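Local structure of peptidoglycan recognition protein-LC isoform LCx (Drosophila melanogaster, 2F2L) at residues Asn26-Ser31 / Tyr135-His140; Asn67-Gly72 / Ser100-Phe105. The protein probably acts as a cell-surface receptor that binds DAP-type peptidoglycan fragments such as anhydro-muropeptides. One frame throughout, in Å; residues are numbered along the deposited sequence.

Contacts 1 and 2 belong to one sheet, in which strands 25-32 and 97-101 are neighbours, so segments 26-31 and 100-105 lie side by side and join the two contacts; their centres lie about 14 Å apart. Where they meet, Ser31 O lies 2.9 Å from Phe101 N, a probable hydrogen bond, while Ser31 OG and Ser100 OG, 3.1 Å apart, make a weaker one. Ile30 CG2 also packs on Phe101 CE1 at 4.0 Å. Both contacts run up to the muropeptide site: contact 1 supplies Ser31 and His140 to the pocket, and in contact 2 the side chain of Ser100 comes within about 5 Å of the ligand, measured between nearest atoms.

Contact 1: residues Asn26-Ser31 / Tyr135-His140; sequences NRVVIS and YRLYGH. With MLD (glcnac(beta1-4)-murnac(1,6-anhydro)-L-ala-gamma-D-glu-meso-a2pm-D-ala), chain G; SO4 (sulfate ion), chain F.
Tyr135 opens the pairing by setting CD1 of its ring 3.9 Å from CG2 of Val28, while Leu122 and Val126 of helix 112-127 also touch the tyrosine side chain. At Arg136 the backbone locks into register: its N-H goes to Asn26 O, approaching from 45° above the carbonyl plane, and its O takes the N-H of Val28. Leu137 turns to the face that carries Val28 and Ile30, and its CD1 touches both, 4.0 Å from Val28 CG1 and equally far from Ile30 CG1; helices 112-127 and 151-157 cover this face. Tyr138 lies on the other face. Its N binds Val28 O and its O receives Ile30 N at 2.8 Å, almost straight (175°), while Arg27 CG meets the ring edge 3.7 Å from CE2. Arg27 NH2 reaches on to a sulfate, probably from the crystallisation liquor. After Gly139, His140 N bonds Ile30 O. With CG anti to the backbone N (chi1 -171°), the imidazole leads away from segment 26-31, toward the ligand, and NE2 donates to OAQ of the ligand's D-Glu carboxylate at 2.7 Å; Ser148 holds ND1. Edge strand 135-139 runs parallel to inner strand 25-32 of the amidase-like fold, the C-terminal ends of both opening into the peptidoglycan-binding groove.

Contact 2: residues Asn67-Gly72 / Ser100-Phe105; sequences NFLVGG and SFIGTF
Val70 is held at both backbone ends by the opposing segment: its N-H goes to Ser100 O at 2.8 Å, and its O accepts Ile102 N at 2.9 Å in a nearly straight bond (176°). That carbonyl also receives Gln114 NE2 from helix 112-127, so two donors grip one buried oxygen. The valine side chain lies on the same face as Phe101, where the helix packs against both. Ile102 follows the last strand residue and points its side chain back at segment 67-72. CG1 sits 3.5 Å from Val70 O, and the extended chain (chi2 175°) carries CD1 to 3.8 Å from Gly71 CA. Leu69 meets the same isoleucine at about a right angle, its CB 4.0 Å from Ile102 CG1, while Arg47 and Val48 of helix 41-58 also touch Ile102. Ser100 pairs with Leu69, both side chains on the same face, and that of Ser100 lies about 5 Å from the bound muropeptide. Its N donates to Phe68 O at 3.1 Å, and its O, besides the Val70 bond, takes a CA-H contact from Leu69 CA. Strands 68-70 and 97-101 thus form a parallel pair in the middle of the mixed sheet, the helix-backed core of the peptidoglycan recognition protein fold, related to type 2 N-acetylmuramoyl-L-alanine amidases.

Contact 1: residues Asn26-Ser31 / Tyr135-His140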
loop_
_atom_site.group_PDB
_atom_site.type_symbol
_atom_site.label_atom_id
_atom_site.label_comp_id
_atom_site.label_asym_id
_atom_site.label_seq_id
_atom_site.Cartn_x
_atom_site.Cartn_y
_atom_site.Cartn_z
ATOM N N ASN B 26 -28.705 7.858 -1.703
ATOM C CA ASN B 26 -28.907 7.917 -0.256
ATOM C C ASN B 26 -28.010 7.000 0.568
ATOM O O ASN B 26 -28.352 6.645 1.696
ATOM C CB ASN B 26 -30.389 7.765 0.098
ATOM C CG ASN B 26 -30.789 6.368 0.353
ATOM O OD1 ASN B 26 -30.577 5.481 -0.487
ATOM N ND2 ASN B 26 -31.383 6.139 1.529
ATOM N N ARG B 27 -26.841 6.677 0.015
ATOM C CA ARG B 27 -25.804 5.926 0.738
ATOM C C ARG B 27 -24.453 6.590 0.524
ATOM O O ARG B 27 -24.104 6.924 -0.605
ATOM C CB ARG B 27 -25.767 4.479 0.230
ATOM C CG ARG B 27 -24.765 3.574 0.903
ATOM C CD ARG B 27 -24.729 2.175 0.238
ATOM N NE ARG B 27 -26.058 1.585 0.099
ATOM C CZ ARG B 27 -26.491 0.865 -0.944
ATOM N NH1 ARG B 27 -25.724 0.649 -2.019
ATOM N NH2 ARG B 27 -27.722 0.372 -0.921
ATOM N N VAL B 28 -23.718 6.802 1.616
ATOM C CA VAL B 28 -22.333 7.272 1.582
ATOM C C VAL B 28 -21.464 6.267 2.332
ATOM O O VAL B 28 -21.840 5.808 3.417
ATOM C CB VAL B 28 -22.167 8.663 2.251
ATOM C CG1 VAL B 28 -20.674 9.035 2.409
ATOM C CG2 VAL B 28 -22.889 9.729 1.460
ATOM N N VAL B 29 -20.299 5.943 1.759
ATOM C CA VAL B 29 -19.365 4.995 2.354
ATOM C C VAL B 29 -18.015 5.674 2.565
ATOM O O VAL B 29 -17.381 6.132 1.618
ATOM C CB VAL B 29 -19.207 3.738 1.479
ATOM C CG1 VAL B 29 -18.251 2.756 2.146
ATOM C CG2 VAL B 29 -20.561 3.079 1.243
ATOM N N ILE B 30 -17.604 5.769 3.818
ATOM C CA ILE B 30 -16.332 6.391 4.173
ATOM C C ILE B 30 -15.203 5.353 4.285
ATOM O O ILE B 30 -15.299 4.378 5.046
ATOM C CB ILE B 30 -16.439 7.162 5.522
ATOM C CG1 ILE B 30 -17.503 8.272 5.431
ATOM C CG2 ILE B 30 -15.070 7.673 5.987
ATOM C CD1 ILE B 30 -17.394 9.204 4.257
ATOM N N SER B 31 -14.126 5.593 3.538
ATOM C CA SER B 31 -12.924 4.757 3.585
ATOM C C SER B 31 -11.717 5.608 3.958
ATOM O O SER B 31 -11.829 6.826 4.121
ATOM C CB SER B 31 -12.687 4.102 2.215
ATOM O OG SER B 31 -12.559 5.085 1.182
ATOM N N TYR B 135 -29.752 10.749 3.832
ATOM C CA TYR B 135 -28.797 9.732 3.387
ATOM C C TYR B 135 -28.209 8.983 4.572
ATOM O O TYR B 135 -28.020 9.553 5.652
ATOM C CB TYR B 135 -27.676 10.347 2.544
ATOM C CG TYR B 135 -26.721 11.216 3.329
ATOM C CD1 TYR B 135 -25.628 10.655 4.008
ATOM C CD2 TYR B 135 -26.900 12.595 3.404
ATOM C CE1 TYR B 135 -24.746 11.454 4.745
ATOM C CE2 TYR B 135 -26.022 13.399 4.137
ATOM C CZ TYR B 135 -24.946 12.819 4.802
ATOM O OH TYR B 135 -24.088 13.607 5.533
ATOM N N ARG B 136 -27.954 7.695 4.369
ATOM C CA ARG B 136 -27.313 6.852 5.374
ATOM C C ARG B 136 -25.795 6.815 5.124
ATOM O O ARG B 136 -25.353 6.656 3.983
ATOM C CB ARG B 136 -27.920 5.445 5.349
ATOM C CG ARG B 136 -29.396 5.429 5.755
ATOM C CD ARG B 136 -29.893 4.029 6.066
ATOM N NE ARG B 136 -31.354 3.914 5.987
ATOM C CZ ARG B 136 -32.065 2.889 6.461
ATOM N NH1 ARG B 136 -31.468 1.871 7.066
ATOM N NH2 ARG B 136 -33.388 2.878 6.332
ATOM N N LEU B 137 -25.016 7.009 6.194
ATOM C CA LEU B 137 -23.560 7.014 6.099
ATOM C C LEU B 137 -22.998 5.779 6.790
ATOM O O LEU B 137 -23.442 5.431 7.893
ATOM C CB LEU B 137 -22.982 8.286 6.711
ATOM C CG LEU B 137 -21.457 8.410 6.575
ATOM C CD1 LEU B 137 -21.045 9.820 6.271
ATOM C CD2 LEU B 137 -20.761 7.903 7.838
ATOM N N TYR B 138 -22.031 5.129 6.135
ATOM C CA TYR B 138 -21.383 3.926 6.648
ATOM C C TYR B 138 -19.860 4.020 6.578
ATOM O O TYR B 138 -19.306 4.693 5.718
ATOM C CB TYR B 138 -21.800 2.689 5.845
ATOM C CG TYR B 138 -23.290 2.485 5.727
ATOM C CD1 TYR B 138 -24.001 1.786 6.703
ATOM C CD2 TYR B 138 -23.988 2.982 4.630
ATOM C CE1 TYR B 138 -25.357 1.602 6.588
ATOM C CE2 TYR B 138 -25.344 2.805 4.512
ATOM C CZ TYR B 138 -26.029 2.125 5.489
ATOM O OH TYR B 138 -27.392 1.955 5.350
ATOM N N GLY B 139 -19.197 3.327 7.498
ATOM C CA GLY B 139 -17.774 3.034 7.357
ATOM C C GLY B 139 -17.645 1.874 6.375
ATOM O O GLY B 139 -18.511 1.016 6.312
ATOM N N HIS B 140 -16.579 1.888 5.582
ATOM C CA HIS B 140 -16.248 0.803 4.631
ATOM C C HIS B 140 -16.348 -0.578 5.302
ATOM O O HIS B 140 -16.896 -1.519 4.723
ATOM C CB HIS B 140 -14.834 1.081 4.102
ATOM C CG HIS B 140 -14.380 0.220 2.965
ATOM N ND1 HIS B 140 -13.112 0.334 2.435
ATOM C CD2 HIS B 140 -14.995 -0.760 2.262
ATOM C CE1 HIS B 140 -12.968 -0.538 1.453
ATOM N NE2 HIS B 140 -14.100 -1.205 1.319
HETATM C CAA MLD G . -5.544 -0.488 6.903
HETATM C CAB MLD G . -6.616 -1.033 5.972
HETATM O OAC MLD G . -7.639 -0.397 5.757
HETATM N N2 MLD G . -6.337 -2.217 5.435
HETATM C C2 MLD G . -7.233 -2.945 4.544
HETATM C C3 MLD G . -7.381 -4.357 5.119
HETATM O O3 MLD G . -7.926 -4.353 6.453
HETATM C C4 MLD G . -8.173 -5.251 4.171
HETATM O O4 MLD G . -8.097 -6.570 4.682
HETATM C C5 MLD G . -7.533 -5.215 2.779
HETATM C C6 MLD G . -8.289 -5.971 1.672
HETATM O O6 MLD G . -7.429 -6.031 0.496
HETATM O O5 MLD G . -7.530 -3.857 2.345
HETATM C C1 MLD G . -6.658 -3.022 3.141
HETATM O O1 MLD G . -6.655 -1.732 2.589
HETATM C CA4 MLD G . -5.920 -1.680 1.343
HETATM C CA5 MLD G . -4.396 -1.741 1.453
HETATM O OA5 MLD G . -3.708 -0.560 0.916
HETATM C CA6 MLD G . -4.077 -2.760 0.416
HETATM O OA6 MLD G . -4.091 -2.032 -0.796
HETATM C CA1 MLD G . -4.129 -0.614 -0.457
HETATM C CA2 MLD G . -5.585 -0.137 -0.579
HETATM N NAD MLD G . -5.610 1.307 -0.896
HETATM C CAE MLD G . -6.236 1.799 -1.950
HETATM C CAF MLD G . -6.123 3.303 -2.100
HETATM O OAG MLD G . -6.880 1.123 -2.753
HETATM C CA3 MLD G . -6.352 -0.360 0.723
HETATM O OAH MLD G . -7.805 -0.412 0.506
HETATM C CAI MLD G . -8.499 0.820 0.816
HETATM C CAJ MLD G . -8.970 0.876 2.251
HETATM C CAL MLD G . -9.731 0.949 -0.104
HETATM O OAM MLD G . -10.471 1.910 0.080
HETATM N N MLD G . -9.929 0.038 -1.056
HETATM C CA MLD G . -11.043 0.078 -2.012
HETATM C CB MLD G . -10.538 0.896 -3.206
HETATM C C MLD G . -11.301 -1.368 -2.470
HETATM O O MLD G . -10.371 -2.058 -2.895
HETATM N NAN MLD G . -12.560 -1.777 -2.335
HETATM C CAO MLD G . -13.064 -3.112 -2.697
HETATM C CAP MLD G . -13.929 -3.721 -1.547
HETATM O OBA MLD G . -14.703 -4.622 -1.881
HETATM O OAQ MLD G . -13.844 -3.270 -0.378
HETATM C CBB MLD G . -14.025 -2.973 -3.872
HETATM C CBC MLD G . -13.380 -2.567 -5.186
HETATM C CBD MLD G . -14.459 -2.557 -6.284
HETATM O OBE MLD G . -15.649 -2.387 -6.017
HETATM N NBF MLD G . -14.014 -2.745 -7.508
HETATM C CBG MLD G . -14.912 -2.763 -8.670
HETATM C CBH MLD G . -15.813 -4.012 -8.615
HETATM O OBI MLD G . -15.352 -5.116 -8.329
HETATM N NBJ MLD G . -17.104 -3.788 -8.855
HETATM C CBK MLD G . -18.136 -4.848 -8.875
HETATM C CBL MLD G . -18.843 -4.801 -10.234
HETATM C CBM MLD G . -19.209 -4.698 -7.774
HETATM O OBO MLD G . -19.431 -3.551 -7.307
HETATM O OBN MLD G . -19.804 -5.753 -7.440
HETATM C CBP MLD G . -14.057 -2.719 -9.948
HETATM C CBQ MLD G . -14.890 -2.344 -11.187
HETATM C CBR MLD G . -13.997 -2.155 -12.416
HETATM C CBS MLD G . -14.637 -1.280 -13.495
HETATM C CBT MLD G . -14.638 0.183 -13.030
HETATM O OBV MLD G . -13.543 0.770 -13.037
HETATM O OBU MLD G . -15.729 0.683 -12.688
HETATM N NBW MLD G . -16.012 -1.729 -13.748
HETATM S S SO4 F . -28.399 -2.907 -2.356
HETATM O O1 SO4 F . -27.609 -4.109 -2.630
HETATM O O2 SO4 F . -29.821 -3.164 -2.593
HETATM O O3 SO4 F . -27.964 -1.826 -3.246
HETATM O O4 SO4 F . -28.214 -2.527 -0.957
#

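Contact 2: residues Asn67-Gly72 / Ser100-Phe105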
loop_
_atom_site.group_PDB
_atom_site.type_symbol
_atom_site.label_atom_id
_atom_site.label_comp_id
_atom_site.label_asym_id
_atom_site.label_seq_id
_atom_site.Cartn_x
_atom_site.Cartn_y
_atom_site.Cartn_z
ATOM N N ASN B 67 -15.397 8.284 -5.476
ATOM C CA ASN B 67 -16.073 9.429 -6.024
ATOM C C ASN B 67 -15.325 10.702 -5.642
ATOM O O ASN B 67 -15.135 11.587 -6.484
ATOM C CB ASN B 67 -17.528 9.429 -5.572
ATOM C CG ASN B 67 -18.267 8.263 -6.131
ATOM O OD1 ASN B 67 -18.579 8.294 -7.356
ATOM N ND2 ASN B 67 -18.471 7.297 -5.373
ATOM N N PHE B 68 -14.884 10.773 -4.389
ATOM C CA PHE B 68 -14.115 11.907 -3.879
ATOM C C PHE B 68 -13.061 11.423 -2.894
ATOM O O PHE B 68 -13.197 10.359 -2.305
ATOM C CB PHE B 68 -15.016 12.932 -3.173
ATOM C CG PHE B 68 -16.103 13.494 -4.037
ATOM C CD1 PHE B 68 -15.865 14.603 -4.841
ATOM C CD2 PHE B 68 -17.370 12.916 -4.050
ATOM C CE1 PHE B 68 -16.856 15.127 -5.628
ATOM C CE2 PHE B 68 -18.373 13.432 -4.845
ATOM C CZ PHE B 68 -18.120 14.535 -5.646
ATOM N N LEU B 69 -11.987 12.193 -2.743
ATOM C CA LEU B 69 -11.039 11.947 -1.659
ATOM C C LEU B 69 -10.865 13.243 -0.892
ATOM O O LEU B 69 -11.038 14.313 -1.465
ATOM C CB LEU B 69 -9.670 11.480 -2.177
ATOM C CG LEU B 69 -9.572 10.275 -3.093
ATOM C CD1 LEU B 69 -9.765 10.651 -4.562
ATOM C CD2 LEU B 69 -8.204 9.581 -2.859
ATOM N N VAL B 70 -10.515 13.147 0.382
ATOM C CA VAL B 70 -10.328 14.330 1.251
ATOM C C VAL B 70 -8.913 14.350 1.769
ATOM O O VAL B 70 -8.483 13.400 2.448
ATOM C CB VAL B 70 -11.292 14.277 2.454
ATOM C CG1 VAL B 70 -11.193 15.544 3.277
ATOM C CG2 VAL B 70 -12.717 14.074 1.947
ATOM N N GLY B 71 -8.196 15.436 1.493
ATOM C CA GLY B 71 -6.815 15.546 1.902
ATOM C C GLY B 71 -6.628 16.204 3.253
ATOM O O GLY B 71 -7.494 16.941 3.711
ATOM N N GLY B 72 -5.463 15.968 3.858
ATOM C CA GLY B 72 -5.097 16.604 5.130
ATOM C C GLY B 72 -4.818 18.082 4.994
ATOM O O GLY B 72 -4.641 18.783 5.992
ATOM N N SER B 100 -12.961 8.822 0.324
ATOM C CA SER B 100 -11.800 8.277 1.022
ATOM C C SER B 100 -11.010 9.380 1.690
ATOM O O SER B 100 -10.678 10.381 1.044
ATOM C CB SER B 100 -10.895 7.523 0.052
ATOM O OG SER B 100 -9.964 6.716 0.774
ATOM N N PHE B 101 -10.696 9.208 2.973
ATOM C CA PHE B 101 -9.764 10.123 3.650
ATOM C C PHE B 101 -8.351 9.702 3.273
ATOM O O PHE B 101 -8.007 8.515 3.402
ATOM C CB PHE B 101 -9.925 10.065 5.168
ATOM C CG PHE B 101 -11.094 10.861 5.689
ATOM C CD1 PHE B 101 -12.393 10.603 5.239
ATOM C CD2 PHE B 101 -10.906 11.845 6.650
ATOM C CE1 PHE B 101 -13.486 11.341 5.717
ATOM C CE2 PHE B 101 -12.002 12.580 7.143
ATOM C CZ PHE B 101 -13.299 12.309 6.670
ATOM N N ILE B 102 -7.553 10.654 2.783
ATOM C CA ILE B 102 -6.191 10.363 2.371
ATOM C C ILE B 102 -5.372 10.175 3.641
ATOM O O ILE B 102 -5.262 11.102 4.478
ATOM C CB ILE B 102 -5.589 11.478 1.497
ATOM C CG1 ILE B 102 -6.425 11.700 0.231
ATOM C CG2 ILE B 102 -4.160 11.122 1.094
ATOM C CD1 ILE B 102 -5.942 12.892 -0.623
ATOM N N GLY B 103 -4.826 8.965 3.788
ATOM C CA GLY B 103 -4.050 8.602 4.954
ATOM C C GLY B 103 -4.443 7.264 5.526
ATOM O O GLY B 103 -5.187 6.504 4.914
ATOM N N THR B 104 -3.917 6.998 6.719
ATOM C CA THR B 104 -4.173 5.785 7.470
ATOM C C THR B 104 -4.615 6.180 8.875
ATOM O O THR B 104 -3.811 6.762 9.628
ATOM C CB THR B 104 -2.894 4.898 7.560
ATOM O OG1 THR B 104 -2.443 4.566 6.242
ATOM C CG2 THR B 104 -3.167 3.606 8.328
ATOM N N PHE B 105 -5.857 5.828 9.251
ATOM C CA PHE B 105 -6.462 6.316 10.508
ATOM C C PHE B 105 -6.793 5.209 11.489
ATOM O O PHE B 105 -7.794 5.257 12.214
ATOM C CB PHE B 105 -7.650 7.237 10.180
ATOM C CG PHE B 105 -7.250 8.323 9.281
ATOM C CD1 PHE B 105 -6.490 9.384 9.774
ATOM C CD2 PHE B 105 -7.450 8.218 7.919
ATOM C CE1 PHE B 105 -6.029 10.367 8.933
ATOM C CE2 PHE B 105 -6.995 9.198 7.077
ATOM C CZ PHE B 105 -6.286 10.270 7.572
#